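Local coordinates for protein cytochrome c-552 Ks_3358 (Candidatus Kuenenia stuttgartiensis, PDB 5MXZ) that binds a covalently attached heme c and, like other small class I c-type cytochromes, probably carries electrons, here in an anammox bacterium, at residues A[39-44]-A[79-84]. The protein carries 1 engineered substitution. Sequence-based numbering, arbitrary orientation.
Sequences EWQAKT and VVRGFK. With HEC (heme c), chain B; EDO (1,2-ethanediol), chain R; EDO (1,2-ethanediol), chain N.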
ATOM      1  N   GLU A  39      -5.902  -3.386  14.585  1.00 34.95           N
ATOM      2  CA  GLU A  39      -5.844  -4.846  14.470  0.50 35.15           C
ATOM      3  C   GLU A  39      -5.114  -5.292  13.202  1.00 34.74           C
ATOM      4  O   GLU A  39      -4.267  -6.192  13.251  1.00 33.94           O
ATOM      5  CB  GLU A  39      -7.248  -5.467  14.523  0.50 36.56           C
ATOM      6  CG  GLU A  39      -7.923  -5.426  15.888  0.50 37.61           C
ATOM      7  CD  GLU A  39      -8.785  -4.191  16.083  0.50 39.01           C
ATOM      8  OE1 GLU A  39      -8.602  -3.202  15.341  0.50 39.51           O
ATOM      9  OE2 GLU A  39      -9.652  -4.210  16.981  0.50 39.46           O
ATOM     10  N   TRP A  40      -5.448  -4.660  12.069  1.00 32.19           N
ATOM     11  CA  TRP A  40      -4.794  -4.975  10.794  1.00 31.59           C
ATOM     12  C   TRP A  40      -3.294  -4.697  10.872  1.00 30.91           C
ATOM     13  O   TRP A  40      -2.495  -5.544  10.482  1.00 31.93           O
ATOM     14  CB  TRP A  40      -5.412  -4.235   9.593  1.00 30.76           C
ATOM     15  CG  TRP A  40      -4.710  -4.625   8.308  1.00 30.57           C
ATOM     16  CD1 TRP A  40      -4.939  -5.747   7.556  1.00 31.18           C
ATOM     17  CD2 TRP A  40      -3.629  -3.931   7.670  1.00 30.44           C
ATOM     18  NE1 TRP A  40      -4.085  -5.781   6.481  1.00 30.74           N
ATOM     19  CE2 TRP A  40      -3.266  -4.684   6.526  1.00 30.08           C
ATOM     20  CE3 TRP A  40      -2.933  -2.742   7.949  1.00 30.38           C
ATOM     21  CZ2 TRP A  40      -2.238  -4.289   5.656  1.00 29.20           C
ATOM     22  CZ3 TRP A  40      -1.905  -2.345   7.080  1.00 30.58           C
ATOM     23  CH2 TRP A  40      -1.573  -3.121   5.944  1.00 29.47           C
ATOM     24  N   GLN A  41      -2.931  -3.525  11.393  1.00 30.09           N
ATOM     25  CA  GLN A  41      -1.533  -3.123  11.525  1.00 30.28           C
ATOM     26  C   GLN A  41      -0.748  -4.097  12.410  1.00 30.53           C
ATOM     27  O   GLN A  41       0.349  -4.530  12.039  1.00 30.16           O
ATOM     28  CB  GLN A  41      -1.423  -1.692  12.065  1.00 30.12           C
ATOM     29  CG  GLN A  41      -1.958  -0.592  11.153  1.00 31.20           C
ATOM     30  CD  GLN A  41      -1.065  -0.287   9.961  1.00 31.71           C
ATOM     31  OE1 GLN A  41       0.085  -0.732   9.889  1.00 31.26           O
ATOM     32  NE2 GLN A  41      -1.594   0.476   9.016  1.00 30.70           N
ATOM     33  N   ALA A  42      -1.341  -4.461  13.551  1.00 31.40           N
ATOM     34  CA  ALA A  42      -0.737  -5.384  14.524  1.00 32.61           C
ATOM     35  C   ALA A  42      -0.478  -6.792  13.968  1.00 33.80           C
ATOM     36  O   ALA A  42       0.549  -7.410  14.280  1.00 34.91           O
ATOM     37  CB  ALA A  42      -1.599  -5.455  15.781  1.00 31.17           C
ATOM     38  N   LYS A  43      -1.401  -7.287  13.142  1.00 34.37           N
ATOM     39  CA  LYS A  43      -1.301  -8.635  12.567  1.00 33.98           C
ATOM     40  C   LYS A  43      -0.506  -8.723  11.255  1.00 32.76           C
ATOM     41  O   LYS A  43      -0.190  -9.825  10.797  1.00 32.74           O
ATOM     42  CB  LYS A  43      -2.695  -9.272  12.405  1.00 36.44           C
ATOM     43  CG  LYS A  43      -3.526  -8.745  11.242  1.00 40.25           C
ATOM     44  CD  LYS A  43      -4.858  -9.472  11.125  1.00 42.65           C
ATOM     45  CE  LYS A  43      -5.753  -8.797  10.096  1.00 44.50           C
ATOM     46  NZ  LYS A  43      -7.091  -9.447   9.989  1.00 46.18           N
ATOM     47  N   THR A  44      -0.197  -7.574  10.653  1.00 30.71           N
ATOM     48  CA  THR A  44       0.460  -7.538   9.344  1.00 28.99           C
ATOM     49  C   THR A  44       1.936  -7.199   9.483  1.00 28.56           C
ATOM     50  O   THR A  44       2.293  -6.168  10.062  1.00 29.79           O
ATOM     51  CB  THR A  44      -0.246  -6.553   8.386  1.00 28.23           C
ATOM     52  OG1 THR A  44      -1.645  -6.862   8.339  1.00 27.95           O
ATOM     53  CG2 THR A  44       0.338  -6.625   6.978  1.00 28.02           C
ATOM     54  N   VAL A  79       4.638   4.619   5.277  1.00 27.59           N
ATOM     55  CA  VAL A  79       3.440   5.305   4.785  1.00 27.97           C
ATOM     56  C   VAL A  79       2.188   4.463   5.089  1.00 27.48           C
ATOM     57  O   VAL A  79       1.223   4.969   5.674  1.00 27.21           O
ATOM     58  CB  VAL A  79       3.544   5.668   3.281  1.00 28.30           C
ATOM     59  CG1 VAL A  79       2.281   6.378   2.814  1.00 28.93           C
ATOM     60  CG2 VAL A  79       4.764   6.547   3.019  1.00 29.45           C
ATOM     61  N   VAL A  80       2.227   3.186   4.705  1.00 27.18           N
ATOM     62  CA  VAL A  80       1.159   2.212   4.986  1.00 27.16           C
ATOM     63  C   VAL A  80       0.878   2.133   6.497  1.00 27.55           C
ATOM     64  O   VAL A  80      -0.286   2.075   6.926  1.00 26.90           O
ATOM     65  CB  VAL A  80       1.500   0.815   4.396  1.00 26.19           C
ATOM     66  CG1 VAL A  80       0.554  -0.266   4.906  1.00 24.77           C
ATOM     67  CG2 VAL A  80       1.477   0.849   2.869  1.00 26.77           C
ATOM     68  N   ARG A  81       1.956   2.169   7.278  1.00 28.26           N
ATOM     69  CA  ARG A  81       1.909   2.158   8.743  1.00 29.34           C
ATOM     70  C   ARG A  81       1.284   3.415   9.366  1.00 31.34           C
ATOM     71  O   ARG A  81       0.847   3.383  10.522  1.00 29.42           O
ATOM     72  CB  ARG A  81       3.317   1.963   9.311  1.00 29.43           C
ATOM     73  CG  ARG A  81       3.959   0.608   9.046  1.00 29.38           C
ATOM     74  CD  ARG A  81       3.315  -0.477   9.880  1.00 28.91           C
ATOM     75  NE  ARG A  81       3.949  -1.781   9.709  1.00 27.69           N
ATOM     76  CZ  ARG A  81       3.332  -2.947   9.876  1.00 26.74           C
ATOM     77  NH1 ARG A  81       2.045  -2.995  10.207  1.00 26.46           N
ATOM     78  NH2 ARG A  81       4.006  -4.078   9.712  1.00 25.80           N
ATOM     79  N   GLY A  82       1.266   4.511   8.608  1.00 32.70           N
ATOM     80  CA  GLY A  82       0.614   5.753   9.028  1.00 35.79           C
ATOM     81  C   GLY A  82       1.547   6.783   9.639  1.00 38.92           C
ATOM     82  O   GLY A  82       1.083   7.728  10.281  1.00 39.64           O
ATOM     83  N   PHE A  83       2.855   6.611   9.424  1.00 39.95           N
ATOM     84  CA  PHE A  83       3.890   7.472  10.019  1.00 42.23           C
ATOM     85  C   PHE A  83       4.390   8.581   9.081  1.00 44.65           C
ATOM     86  O   PHE A  83       4.960   9.574   9.552  1.00 44.66           O
ATOM     87  CB  PHE A  83       5.100   6.645  10.501  1.00 41.60           C
ATOM     88  CG  PHE A  83       4.758   5.469  11.390  1.00 41.65           C
ATOM     89  CD1 PHE A  83       3.794   5.567  12.409  1.00 41.98           C
ATOM     90  CD2 PHE A  83       5.450   4.261  11.241  1.00 41.52           C
ATOM     91  CE1 PHE A  83       3.510   4.475  13.229  1.00 42.35           C
ATOM     92  CE2 PHE A  83       5.169   3.169  12.063  1.00 41.31           C
ATOM     93  CZ  PHE A  83       4.198   3.276  13.054  1.00 40.87           C
ATOM     94  N   LYS A  84       4.171   8.399   7.772  1.00 48.96           N
ATOM     95  CA  LYS A  84       4.666   9.279   6.683  1.00 52.16           C
ATOM     96  C   LYS A  84       6.188   9.269   6.576  1.00 54.11           C
ATOM     97  O   LYS A  84       6.743   9.076   5.493  1.00 54.91           O
ATOM     98  CB  LYS A  84       4.158  10.727   6.801  1.00 54.63           C
ATOM     99  CG  LYS A  84       2.649  10.884   6.755  1.00 55.98           C
ATOM    100  CD  LYS A  84       2.242  12.345   6.840  1.00 57.88           C
ATOM    101  CE  LYS A  84       0.729  12.495   6.909  1.00 59.27           C
ATOM    102  NZ  LYS A  84       0.165  12.036   8.211  1.00 59.74           N
TER
HETATM  103 FE   HEC B 200      -2.993  -2.077  -2.753  1.00 23.46          FE
HETATM  104  CHA HEC B 200      -4.122  -4.712  -0.854  1.00 23.76           C
HETATM  105  CHB HEC B 200      -0.527  -1.427  -0.449  1.00 23.25           C
HETATM  106  CHC HEC B 200      -1.567   0.146  -4.972  1.00 23.15           C
HETATM  107  CHD HEC B 200      -5.860  -2.161  -4.615  1.00 23.22           C
HETATM  108  NA  HEC B 200      -2.403  -2.954  -0.953  1.00 23.03           N
HETATM  109  C1A HEC B 200      -3.004  -3.952  -0.290  1.00 24.33           C
HETATM  110  C2A HEC B 200      -2.377  -4.332   0.993  1.00 23.66           C
HETATM  111  C3A HEC B 200      -1.288  -3.356   1.124  1.00 23.26           C
HETATM  112  C4A HEC B 200      -1.419  -2.560  -0.127  1.00 23.50           C
HETATM  113  CMA HEC B 200      -0.285  -3.221   2.247  1.00 23.08           C
HETATM  114  CAA HEC B 200      -2.839  -5.419   1.927  1.00 24.48           C
HETATM  115  CBA HEC B 200      -1.991  -6.653   2.074  1.00 25.28           C
HETATM  116  CGA HEC B 200      -2.574  -7.437   3.235  1.00 25.88           C
HETATM  117  O1A HEC B 200      -3.604  -7.043   3.824  1.00 25.55           O
HETATM  118  O2A HEC B 200      -1.992  -8.476   3.571  1.00 27.66           O
HETATM  119  NB  HEC B 200      -1.298  -0.853  -2.729  1.00 23.41           N
HETATM  120  C1B HEC B 200      -0.417  -0.685  -1.711  1.00 23.34           C
HETATM  121  C2B HEC B 200       0.696   0.274  -1.965  1.00 24.09           C
HETATM  122  C3B HEC B 200       0.352   0.716  -3.324  1.00 24.05           C
HETATM  123  C4B HEC B 200      -0.879  -0.008  -3.685  1.00 23.65           C
HETATM  124  CMB HEC B 200       1.831   0.683  -1.063  1.00 24.59           C
HETATM  125  CAB HEC B 200       1.080   1.665  -4.180  1.00 25.50           C
HETATM  126  CBB HEC B 200       2.436   1.208  -4.672  1.00 25.11           C
HETATM  127  NC  HEC B 200      -3.601  -1.164  -4.533  1.00 22.98           N
HETATM  128  C1C HEC B 200      -2.948  -0.248  -5.275  1.00 23.48           C
HETATM  129  C2C HEC B 200      -3.687   0.262  -6.468  1.00 23.16           C
HETATM  130  C3C HEC B 200      -4.962  -0.460  -6.338  1.00 23.52           C
HETATM  131  C4C HEC B 200      -4.810  -1.273  -5.113  1.00 23.85           C
HETATM  132  CMC HEC B 200      -3.235   1.255  -7.508  1.00 23.68           C
HETATM  133  CAC HEC B 200      -6.171  -0.356  -7.213  1.00 24.42           C
HETATM  134  CBC HEC B 200      -6.055  -0.725  -8.670  1.00 24.97           C
HETATM  135  ND  HEC B 200      -4.695  -3.272  -2.753  1.00 23.83           N
HETATM  136  C1D HEC B 200      -5.764  -3.184  -3.566  1.00 24.05           C
HETATM  137  C2D HEC B 200      -6.825  -4.187  -3.327  1.00 23.87           C
HETATM  138  C3D HEC B 200      -6.300  -4.948  -2.186  1.00 23.76           C
HETATM  139  C4D HEC B 200      -5.005  -4.283  -1.931  1.00 23.82           C
HETATM  140  CMD HEC B 200      -8.131  -4.371  -4.055  1.00 23.29           C
HETATM  141  CAD HEC B 200      -6.881  -6.136  -1.471  1.00 23.92           C
HETATM  142  CBD HEC B 200      -6.129  -7.344  -2.055  1.00 24.50           C
HETATM  143  CGD HEC B 200      -5.469  -8.254  -1.030  1.00 25.64           C
HETATM  144  O1D HEC B 200      -5.013  -9.356  -1.421  1.00 25.98           O
HETATM  145  O2D HEC B 200      -5.383  -7.915   0.175  1.00 24.97           O
HETATM  146  C1  EDO R 216       4.572  -8.212  12.763  1.00 58.00           C
HETATM  147  O1  EDO R 216       3.611  -9.211  12.402  1.00 58.51           O
HETATM  148  C2  EDO R 216       3.915  -7.200  13.695  1.00 58.77           C
HETATM  149  O2  EDO R 216       2.891  -6.486  12.990  1.00 56.89           O
HETATM  150  C1  EDO N 212      -2.222   6.043   5.851  1.00 48.49           C
HETATM  151  O1  EDO N 212      -2.129   4.681   6.282  1.00 48.42           O
HETATM  152  C2  EDO N 212      -1.834   6.137   4.380  1.00 48.84           C
HETATM  153  O2  EDO N 212      -2.685   5.279   3.615  1.00 49.87           O
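Q41 and R81 run past each other in opposite directions, R81 reaching back to the Q41 carbonyl and the Q41 amide reaching the carbonyl of V80, with amide and guanidinium planes 57° apart. The Q41 amide is gripped at both atoms: OE1 accepts from R81 NH1 at 3.0 Å, with the partner near the guanidinium plane, while NE2 donates to V80 O at 2.9 Å and also to F35 O. With one atom accepting and the other donating, the amide's orientation is defined. Both chains bend at chi2 (-72° in R81, which places CD), and R81 CD lies 3.2 Å from Q41 OE1. Further out, R81 NH2 donates to T44 O at 2.7 Å, almost exactly in the guanidinium plane and fairly straight (162°); NH1 adds a weak bond to Q41 O. The arginine thus meets carbonyls at the C-terminal end of helix 38-43, where the helix dipole would be expected to favour a positive charge, and its NH2 also forms a salt bridge with D46. In this cytochrome c fold the contact joins that helix to the chain's last helix, 77-80, whose end is a Schellman motif with G82 at positive phi. Nearer the heme, W40 and V80 cross at about a right angle: V80 CG1 meets the indole edge, 3.7 Å from CH2. W40 NE1 donates to heme propionate O1A at 3.0 Å, while T44 OG1, bonded to W40 O, lies over one indole face, offset toward the rim.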